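Local atomic coordinates of membrane protein (PDB entry 5DL5), a protein that probably forms a beta-barrel channel of the OprD family in the outer membrane, through which small molecules, antibiotics among them, may enter the cell. Residues 35-41 with 418-424. Residues are numbered along the deposited sequence; the frame is centred on the assembly and turned at random.
With C8E ((hydroxyethyloxy)tri(ethyloxy)octane), chain B.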
# COMPACT_ATOMS: atom_id res chain seq x y z
N ARG A 35 3.66 17.02 -4.17
CA ARG A 35 2.33 16.46 -4.07
C ARG A 35 1.50 17.34 -3.19
O ARG A 35 1.93 17.69 -2.06
CB ARG A 35 2.40 15.09 -3.40
CG ARG A 35 1.04 14.57 -3.05
CD ARG A 35 1.17 13.13 -2.63
NE ARG A 35 1.21 12.24 -3.75
CZ ARG A 35 1.71 11.03 -3.70
NH1 ARG A 35 2.22 10.52 -2.54
NH2 ARG A 35 1.67 10.29 -4.84
N THR A 36 0.38 17.80 -3.73
CA THR A 36 -0.60 18.52 -2.94
C THR A 36 -1.75 17.53 -2.68
O THR A 36 -2.34 16.97 -3.64
CB THR A 36 -1.14 19.74 -3.71
OG1 THR A 36 -0.10 20.41 -4.41
CG2 THR A 36 -1.88 20.70 -2.83
N GLY A 37 -2.13 17.39 -1.43
CA GLY A 37 -3.30 16.53 -1.10
C GLY A 37 -4.38 17.10 -0.21
O GLY A 37 -4.18 18.00 0.58
N TYR A 38 -5.54 16.48 -0.34
CA TYR A 38 -6.78 16.85 0.28
C TYR A 38 -7.49 15.54 0.53
O TYR A 38 -7.70 14.77 -0.45
CB TYR A 38 -7.56 17.57 -0.77
CG TYR A 38 -8.93 18.06 -0.37
CD1 TYR A 38 -10.05 17.23 -0.47
CD2 TYR A 38 -9.14 19.37 0.03
CE1 TYR A 38 -11.32 17.68 -0.12
CE2 TYR A 38 -10.41 19.83 0.38
CZ TYR A 38 -11.48 18.96 0.30
OH TYR A 38 -12.71 19.43 0.67
N LEU A 39 -7.88 15.25 1.78
CA LEU A 39 -8.64 14.07 2.09
C LEU A 39 -9.62 14.45 3.20
O LEU A 39 -9.23 14.90 4.27
CB LEU A 39 -7.70 12.93 2.53
CG LEU A 39 -8.25 11.51 2.67
CD1 LEU A 39 -7.10 10.41 2.69
CD2 LEU A 39 -9.22 11.38 3.81
N THR A 40 -10.90 14.28 2.92
CA THR A 40 -11.94 14.51 3.90
C THR A 40 -12.88 13.31 3.99
O THR A 40 -13.26 12.68 2.98
CB THR A 40 -12.82 15.76 3.50
OG1 THR A 40 -13.58 15.45 2.34
CG2 THR A 40 -11.98 17.04 3.23
N ARG A 41 -13.38 13.06 5.18
CA ARG A 41 -14.40 12.03 5.48
C ARG A 41 -15.50 12.67 6.35
O ARG A 41 -15.21 13.13 7.51
CB ARG A 41 -13.77 10.96 6.32
CG ARG A 41 -12.77 10.13 5.52
CD ARG A 41 -12.53 8.69 6.07
NE ARG A 41 -11.48 8.10 5.22
CZ ARG A 41 -10.79 7.00 5.50
NH1 ARG A 41 -10.98 6.39 6.59
NH2 ARG A 41 -9.89 6.57 4.67
N GLU A 418 -16.41 10.17 1.43
CA GLU A 418 -14.98 10.46 1.42
C GLU A 418 -14.67 11.15 0.12
O GLU A 418 -15.11 10.70 -0.92
CB GLU A 418 -14.09 9.23 1.47
CG GLU A 418 -12.57 9.59 1.42
CD GLU A 418 -11.59 8.41 1.56
OE1 GLU A 418 -11.48 7.62 0.67
OE2 GLU A 418 -10.84 8.32 2.56
N TRP A 419 -13.89 12.21 0.17
CA TRP A 419 -13.25 12.72 -1.07
C TRP A 419 -11.74 12.75 -0.90
O TRP A 419 -11.28 13.19 0.19
CB TRP A 419 -13.64 14.15 -1.32
CG TRP A 419 -15.01 14.28 -1.84
CD1 TRP A 419 -16.13 14.49 -1.11
CD2 TRP A 419 -15.41 14.33 -3.23
NE1 TRP A 419 -17.19 14.59 -1.92
CE2 TRP A 419 -16.81 14.50 -3.23
CE3 TRP A 419 -14.73 14.23 -4.45
CZ2 TRP A 419 -17.56 14.61 -4.42
CZ3 TRP A 419 -15.48 14.27 -5.65
CH2 TRP A 419 -16.89 14.45 -5.61
N ARG A 420 -11.02 12.47 -1.98
CA ARG A 420 -9.55 12.61 -2.04
C ARG A 420 -9.17 13.26 -3.31
O ARG A 420 -9.65 12.88 -4.39
CB ARG A 420 -8.71 11.35 -1.97
CG ARG A 420 -9.09 10.39 -0.91
CD ARG A 420 -8.10 9.21 -0.88
NE ARG A 420 -8.65 8.26 0.05
CZ ARG A 420 -8.19 7.00 0.24
NH1 ARG A 420 -7.06 6.53 -0.34
NH2 ARG A 420 -8.88 6.23 1.04
N ILE A 421 -8.31 14.27 -3.20
CA ILE A 421 -7.79 14.90 -4.37
C ILE A 421 -6.24 15.02 -4.19
O ILE A 421 -5.79 15.55 -3.09
CB ILE A 421 -8.39 16.29 -4.52
CG1 ILE A 421 -9.92 16.19 -4.54
CG2 ILE A 421 -7.84 16.98 -5.75
CD1 ILE A 421 -10.62 17.50 -4.47
N PHE A 422 -5.50 14.70 -5.29
CA PHE A 422 -4.06 14.72 -5.27
C PHE A 422 -3.58 15.28 -6.57
O PHE A 422 -3.92 14.77 -7.61
CB PHE A 422 -3.49 13.30 -5.08
CG PHE A 422 -3.62 12.80 -3.66
CD1 PHE A 422 -2.71 13.23 -2.64
CD2 PHE A 422 -4.62 11.88 -3.31
CE1 PHE A 422 -2.82 12.78 -1.32
CE2 PHE A 422 -4.72 11.44 -1.96
CZ PHE A 422 -3.84 11.95 -0.96
N LEU A 423 -2.81 16.34 -6.48
CA LEU A 423 -2.01 16.87 -7.55
C LEU A 423 -0.52 16.47 -7.36
O LEU A 423 0.09 16.86 -6.36
CB LEU A 423 -2.10 18.41 -7.53
CG LEU A 423 -1.21 19.19 -8.48
CD1 LEU A 423 -1.61 18.75 -9.87
CD2 LEU A 423 -1.30 20.72 -8.35
N ASP A 424 0.04 15.75 -8.32
CA ASP A 424 1.42 15.19 -8.30
C ASP A 424 2.14 15.81 -9.44
O ASP A 424 1.72 15.66 -10.60
CB ASP A 424 1.37 13.67 -8.52
CG ASP A 424 0.98 12.89 -7.27
OD1 ASP A 424 0.79 13.55 -6.21
OD2 ASP A 424 0.78 11.63 -7.32
C6 C8E B . -4.37 8.68 14.19
C7 C8E B . -5.17 9.43 13.08
C8 C8E B . -6.71 9.27 13.12
O9 C8E B . -7.37 9.23 11.81
C10 C8E B . -8.08 8.00 11.72
C11 C8E B . -7.14 6.89 11.23
O12 C8E B . -7.86 5.81 10.68
C13 C8E B . -8.65 6.07 9.50
C14 C8E B . -7.87 5.74 8.26
O15 C8E B . -8.56 4.90 7.33
C16 C8E B . -9.08 3.64 7.78
C17 C8E B . -8.96 2.73 6.57
O18 C8E B . -9.06 3.60 5.40
C19 C8E B . -8.22 3.23 4.29
C20 C8E B . -8.54 4.13 3.12
O21 C8E B . -8.02 3.76 1.81
O HOH W 1 2.09 19.48 -5.78
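R35 and D424 meet where the first barrel strand, 29-43, runs antiparallel to the last, 416-428, the seam that closes an OprD-type outer-membrane barrel. The long arginine runs alongside the short aspartate, and its bend at chi3 (-83°) turns the NE/NH2 edge to the carboxylate in a salt bridge, NE 2.8 Å from D424 OD1 and NH2 3.0 Å from D424 OD2. The guanidinium and carboxylate planes stand 41° apart, and R396 also binds OD2, probably helping to keep the acid ionised. T36 and L423 lie side by side on the other face; the threonine hydroxyl bonds to Q55 and accepts a hydrogen bond from a water. G37, bare of a side chain, lets the F422 ring lie close against the strand, with CD1 3.7 Å from G37 CA. On the outward face, Y38 runs alongside I421, their CD1 atoms 4.0 Å apart, a pairing of ring and branched chain consistent with a surface that faces lipid. L39 returns to the lumen side beside R420, its CG 3.8 Å from R420 CG and its CD1 reaching CD and NE. T40 and W419 share a hydrogen-bonded pair, the backbone N of each bonded to O of the other, while the indole leads away over the surface. R41, extended from CG to NE, turns its side edge to E418 and gives NE and NH2 to one oxygen, OE2, both from the same face of the carboxylate. R420 NH2 bonds to E418 OE1, so the buried acid probably offsets part of the charge of both arginines. Both NH2 groups are shared with the detergent C8E: R41 NH2 also reaches O18, beside NH1 on O15, and R420 NH2 meets O21 at 2.7 Å, nearly straight at 169°.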